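Local coordinates for isochorismatase family protein (Enterococcus faecalis, PDB 2A67) that is of unknown function but is probably a hydrolase of the isochorismatase family, at residues R41-H52 / D71-T82. Numbering follows the deposited sequence. Where two conformers were deposited one is given.
Sequences RQHHAPIIFVQH and DTQPTDFFIRKT
Parallel strands 47-52 and 77-81 form one border of the Rossmann-like sheet of the isochorismatase fold, and a salt-bridge network links the end of helix 26-42 to the loop before the outer strand. Five backbone hydrogen bonds run from Phe77 N to Ile47 O (2.9 Å) through to Lys81 N with Gln51 O. Arg41, extended from CG to NE, brings its guanidinium end-on to Asp76: NH1 meets OD1 at 2.8 Å and NH2 meets OD2 at 2.9 Å, both on syn lone pairs, with the two groups nearly coplanar (13°). The same guanidinium turns its NE side to Asp71, whose backbone O takes NH2; in the one of two Asp71 conformers described, OD2 accepts from NE at 3.0 Å, met from above the carboxylate plane, so this bond is less certain. Gln73 N also donates to Asp76 OD2, so two donors hold that oxygen, and together these bonds probably favour a charged carboxylate. Next to the network, Phe49 presents its edge to Asp76, CE1 lying 3.4 Å from OD2, and Thr72 CG2 touches CZ. The Phe78 ring lies near-parallel to that of Phe49 (14°) but slid aside. On the other face Ile48 CG2 meets Ile79 CG1 at 3.6 Å, and Val50 CG1 presses on Lys81 CD; Lys81 NZ makes a salt bridge to Asp11 OD2 and a hydrogen bond to His83 O. Leu95 of helix 92-98 covers Ile48, Phe77 and Ile79, while strand 5-10 pairs with the inner strand 47-52 along its other edge.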
loop_
_atom_site.group_PDB
_atom_site.type_symbol
_atom_site.label_atom_id
_atom_site.label_comp_id
_atom_site.label_asym_id
_atom_site.label_seq_id
_atom_site.Cartn_x
_atom_site.Cartn_y
_atom_site.Cartn_z
ATOM N N ARG D 41 2.395 22.628 -16.818
ATOM C CA ARG D 41 2.633 23.133 -18.208
ATOM C C ARG D 41 3.451 24.406 -18.223
ATOM O O ARG D 41 4.436 24.513 -18.962
ATOM C CB ARG D 41 1.320 23.368 -18.954
ATOM C CG ARG D 41 0.532 22.035 -19.237
ATOM C CD ARG D 41 -0.385 22.133 -20.480
ATOM N NE ARG D 41 -1.273 20.986 -20.472
ATOM C CZ ARG D 41 -0.874 19.726 -20.626
ATOM N NH1 ARG D 41 0.406 19.440 -20.905
ATOM N NH2 ARG D 41 -1.761 18.756 -20.559
ATOM N N GLN D 42 3.058 25.346 -17.363
ATOM C CA GLN D 42 3.805 26.595 -17.146
ATOM C C GLN D 42 5.278 26.358 -16.821
ATOM O O GLN D 42 6.154 27.121 -17.272
ATOM C CB GLN D 42 3.265 27.319 -15.919
ATOM C CG GLN D 42 1.816 27.814 -15.856
ATOM C CD GLN D 42 1.472 28.236 -14.381
ATOM O OE1 GLN D 42 2.365 28.680 -13.615
ATOM N NE2 GLN D 42 0.191 28.076 -13.984
ATOM N N HIS D 43 5.567 25.365 -15.979
ATOM C CA HIS D 43 6.959 25.066 -15.619
ATOM C C HIS D 43 7.652 24.112 -16.607
ATOM O O HIS D 43 8.817 23.815 -16.428
ATOM C CB HIS D 43 7.089 24.526 -14.176
ATOM C CG HIS D 43 6.735 25.521 -13.094
ATOM N ND1 HIS D 43 7.689 26.213 -12.361
ATOM C CD2 HIS D 43 5.532 25.941 -12.626
ATOM C CE1 HIS D 43 7.083 26.989 -11.474
ATOM N NE2 HIS D 43 5.774 26.857 -11.624
ATOM N N HIS D 44 6.936 23.651 -17.644
ATOM C CA HIS D 44 7.403 22.598 -18.580
ATOM C C HIS D 44 7.845 21.348 -17.810
ATOM O O HIS D 44 8.926 20.789 -18.067
ATOM C CB HIS D 44 8.509 23.099 -19.530
ATOM C CG HIS D 44 8.183 24.393 -20.213
ATOM N ND1 HIS D 44 8.627 25.613 -19.749
ATOM C CD2 HIS D 44 7.440 24.656 -21.316
ATOM C CE1 HIS D 44 8.184 26.571 -20.545
ATOM N NE2 HIS D 44 7.451 26.017 -21.496
ATOM N N ALA D 45 7.012 20.951 -16.835
ATOM C CA ALA D 45 7.315 19.831 -15.970
ATOM C C ALA D 45 6.448 18.641 -16.474
ATOM O O ALA D 45 5.331 18.854 -16.946
ATOM C CB ALA D 45 7.003 20.140 -14.508
ATOM N N PRO D 46 6.997 17.428 -16.395
ATOM C CA PRO D 46 6.305 16.253 -16.985
ATOM C C PRO D 46 4.951 15.915 -16.321
ATOM O O PRO D 46 4.833 15.940 -15.099
ATOM C CB PRO D 46 7.302 15.112 -16.782
ATOM C CG PRO D 46 8.570 15.677 -16.271
ATOM C CD PRO D 46 8.299 17.078 -15.762
ATOM N N ILE D 47 3.950 15.573 -17.136
ATOM C CA ILE D 47 2.643 15.181 -16.667
ATOM C C ILE D 47 2.428 13.762 -17.260
ATOM O O ILE D 47 2.624 13.552 -18.463
ATOM C CB ILE D 47 1.492 16.086 -17.170
ATOM C CG1 ILE D 47 1.733 17.575 -16.742
ATOM C CG2 ILE D 47 0.097 15.413 -16.757
ATOM C CD1 ILE D 47 0.891 18.584 -17.497
ATOM N N ILE D 48 2.119 12.815 -16.392
ATOM C CA ILE D 48 2.049 11.376 -16.758
ATOM C C ILE D 48 0.677 10.861 -16.385
ATOM O O ILE D 48 0.308 10.842 -15.199
ATOM C CB ILE D 48 3.101 10.554 -16.039
ATOM C CG1 ILE D 48 4.503 11.135 -16.265
ATOM C CG2 ILE D 48 3.064 9.033 -16.500
ATOM C CD1 ILE D 48 5.562 10.724 -15.212
ATOM N N PHE D 49 -0.097 10.429 -17.390
ATOM C CA PHE D 49 -1.389 9.830 -17.143
ATOM C C PHE D 49 -1.229 8.312 -17.116
ATOM O O PHE D 49 -0.602 7.726 -18.018
ATOM C CB PHE D 49 -2.366 10.174 -18.267
ATOM C CG PHE D 49 -2.816 11.595 -18.273
ATOM C CD1 PHE D 49 -2.153 12.542 -19.062
ATOM C CD2 PHE D 49 -3.894 11.997 -17.506
ATOM C CE1 PHE D 49 -2.566 13.831 -19.087
ATOM C CE2 PHE D 49 -4.312 13.329 -17.536
ATOM C CZ PHE D 49 -3.643 14.228 -18.325
ATOM N N VAL D 50 -1.789 7.675 -16.099
ATOM C CA VAL D 50 -1.818 6.192 -16.040
ATOM C C VAL D 50 -3.239 5.731 -16.402
ATOM O O VAL D 50 -4.225 6.264 -15.900
ATOM C CB VAL D 50 -1.351 5.652 -14.653
ATOM C CG1 VAL D 50 -1.435 4.117 -14.628
ATOM C CG2 VAL D 50 0.142 6.145 -14.373
ATOM N N GLN D 51 -3.325 4.799 -17.339
ATOM C CA GLN D 51 -4.602 4.227 -17.744
ATOM C C GLN D 51 -4.565 2.718 -17.561
ATOM O O GLN D 51 -3.629 2.028 -18.004
ATOM C CB GLN D 51 -4.901 4.579 -19.198
ATOM C CG GLN D 51 -5.185 6.068 -19.401
ATOM C CD GLN D 51 -5.264 6.444 -20.846
ATOM O OE1 GLN D 51 -4.264 6.818 -21.450
ATOM N NE2 GLN D 51 -6.455 6.317 -21.438
ATOM N N HIS D 52 -5.590 2.241 -16.860
ATOM C CA HIS D 52 -5.770 0.828 -16.552
ATOM C C HIS D 52 -6.473 0.179 -17.761
ATOM O O HIS D 52 -7.203 0.826 -18.503
ATOM C CB HIS D 52 -6.600 0.692 -15.267
ATOM C CG HIS D 52 -6.556 -0.676 -14.668
ATOM N ND1 HIS D 52 -7.567 -1.595 -14.856
ATOM C CD2 HIS D 52 -5.612 -1.303 -13.925
ATOM C CE1 HIS D 52 -7.271 -2.715 -14.221
ATOM N NE2 HIS D 52 -6.091 -2.572 -13.656
ATOM N N ASP D 71 -7.358 18.306 -19.218
ATOM C CA ASP D 71 -6.488 18.979 -20.186
ATOM C C ASP D 71 -5.306 18.090 -20.527
ATOM O O ASP D 71 -4.323 18.039 -19.803
ATOM C CB ASP D 71 -6.002 20.337 -19.626
ATOM C CG ASP D 71 -5.079 21.085 -20.583
ATOM O OD1 ASP D 71 -5.308 21.063 -21.812
ATOM O OD2 ASP D 71 -4.115 21.719 -20.102
ATOM N N THR D 72 -5.396 17.379 -21.638
ATOM C CA THR D 72 -4.254 16.551 -22.080
ATOM C C THR D 72 -3.587 17.185 -23.296
ATOM O O THR D 72 -4.237 17.967 -23.975
ATOM C CB THR D 72 -4.684 15.105 -22.422
ATOM O OG1 THR D 72 -5.450 15.122 -23.633
ATOM C CG2 THR D 72 -5.582 14.561 -21.338
ATOM N N GLN D 73 -2.311 16.868 -23.568
ATOM C CA GLN D 73 -1.658 17.262 -24.806
ATOM C C GLN D 73 -0.858 16.082 -25.251
ATOM O O GLN D 73 -0.578 15.225 -24.426
ATOM C CB GLN D 73 -0.702 18.417 -24.588
ATOM C CG GLN D 73 -1.245 19.484 -23.703
ATOM C CD GLN D 73 -1.925 20.582 -24.433
ATOM O OE1 GLN D 73 -2.877 20.354 -25.187
ATOM N NE2 GLN D 73 -1.449 21.818 -24.206
ATOM N N PRO D 74 -0.481 16.016 -26.560
ATOM C CA PRO D 74 0.294 14.889 -27.125
ATOM C C PRO D 74 1.694 14.803 -26.543
ATOM O O PRO D 74 2.406 13.800 -26.698
ATOM C CB PRO D 74 0.352 15.208 -28.633
ATOM C CG PRO D 74 0.072 16.657 -28.730
ATOM C CD PRO D 74 -0.830 17.016 -27.591
ATOM N N THR D 75 2.005 15.862 -25.833
ATOM C CA THR D 75 3.238 16.137 -25.110
ATOM C C THR D 75 3.356 15.413 -23.763
ATOM O O THR D 75 4.463 15.057 -23.313
ATOM C CB THR D 75 3.217 17.655 -24.942
ATOM O OG1 THR D 75 4.029 18.202 -25.964
ATOM C CG2 THR D 75 3.607 18.174 -23.519
ATOM N N ASP D 76 2.211 15.216 -23.122
ATOM C CA ASP D 76 2.118 14.371 -21.937
ATOM C C ASP D 76 2.609 12.935 -22.178
ATOM O O ASP D 76 2.831 12.517 -23.322
ATOM C CB ASP D 76 0.679 14.393 -21.449
ATOM C CG ASP D 76 0.170 15.814 -21.204
ATOM O OD1 ASP D 76 0.990 16.727 -20.998
ATOM O OD2 ASP D 76 -1.048 16.023 -21.176
ATOM N N PHE D 77 2.830 12.217 -21.084
ATOM C CA PHE D 77 3.312 10.837 -21.113
ATOM C C PHE D 77 2.143 9.981 -20.692
ATOM O O PHE D 77 1.245 10.463 -19.985
ATOM C CB PHE D 77 4.498 10.632 -20.161
ATOM C CG PHE D 77 5.733 11.451 -20.541
ATOM C CD1 PHE D 77 6.493 11.114 -21.678
ATOM C CD2 PHE D 77 6.111 12.553 -19.793
ATOM C CE1 PHE D 77 7.645 11.881 -22.047
ATOM C CE2 PHE D 77 7.255 13.337 -20.157
ATOM C CZ PHE D 77 8.014 12.992 -21.296
ATOM N N PHE D 78 2.123 8.739 -21.173
ATOM C CA PHE D 78 0.999 7.838 -20.924
ATOM C C PHE D 78 1.578 6.484 -20.578
ATOM O O PHE D 78 2.472 5.967 -21.290
ATOM C CB PHE D 78 0.093 7.746 -22.180
ATOM C CG PHE D 78 -0.548 9.064 -22.530
ATOM C CD1 PHE D 78 -1.732 9.433 -21.945
ATOM C CD2 PHE D 78 0.085 9.962 -23.404
ATOM C CE1 PHE D 78 -2.326 10.671 -22.262
ATOM C CE2 PHE D 78 -0.491 11.210 -23.715
ATOM C CZ PHE D 78 -1.691 11.557 -23.128
ATOM N N ILE D 79 1.085 5.926 -19.473
ATOM C CA ILE D 79 1.518 4.610 -19.044
ATOM C C ILE D 79 0.322 3.661 -19.088
ATOM O O ILE D 79 -0.713 4.005 -18.546
ATOM C CB ILE D 79 2.044 4.681 -17.598
ATOM C CG1 ILE D 79 3.267 5.635 -17.548
ATOM C CG2 ILE D 79 2.445 3.296 -17.051
ATOM C CD1 ILE D 79 4.504 5.002 -18.122
ATOM N N ARG D 80 0.500 2.481 -19.670
ATOM C CA ARG D 80 -0.520 1.416 -19.648
ATOM C C ARG D 80 -0.259 0.535 -18.432
ATOM O O ARG D 80 0.867 0.065 -18.270
ATOM C CB ARG D 80 -0.364 0.476 -20.885
ATOM C CG ARG D 80 -0.525 1.186 -22.222
ATOM C CD ARG D 80 -0.258 0.290 -23.392
ATOM N NE ARG D 80 -1.103 -0.904 -23.434
ATOM C CZ ARG D 80 -1.019 -1.786 -24.404
ATOM N NH1 ARG D 80 -0.121 -1.574 -25.352
ATOM N NH2 ARG D 80 -1.806 -2.888 -24.431
ATOM N N LYS D 81 -1.282 0.264 -17.633
ATOM C CA LYS D 81 -1.151 -0.722 -16.542
ATOM C C LYS D 81 -2.317 -1.715 -16.556
ATOM O O LYS D 81 -3.396 -1.419 -17.046
ATOM C CB LYS D 81 -1.044 -0.043 -15.178
ATOM C CG LYS D 81 -2.347 0.478 -14.599
ATOM C CD LYS D 81 -2.074 1.105 -13.213
ATOM C CE LYS D 81 -3.279 1.705 -12.589
ATOM N NZ LYS D 81 -4.226 0.612 -12.143
ATOM N N THR D 82 -2.055 -2.883 -15.984
ATOM C CA THR D 82 -3.037 -3.924 -15.819
ATOM C C THR D 82 -3.382 -4.255 -14.327
ATOM O O THR D 82 -4.428 -4.890 -14.071
ATOM C CB THR D 82 -2.570 -5.159 -16.591
ATOM O OG1 THR D 82 -1.338 -5.624 -16.042
ATOM C CG2 THR D 82 -2.311 -4.800 -18.055
HETATM O O HOH W 1 4.599 16.312 -20.164
#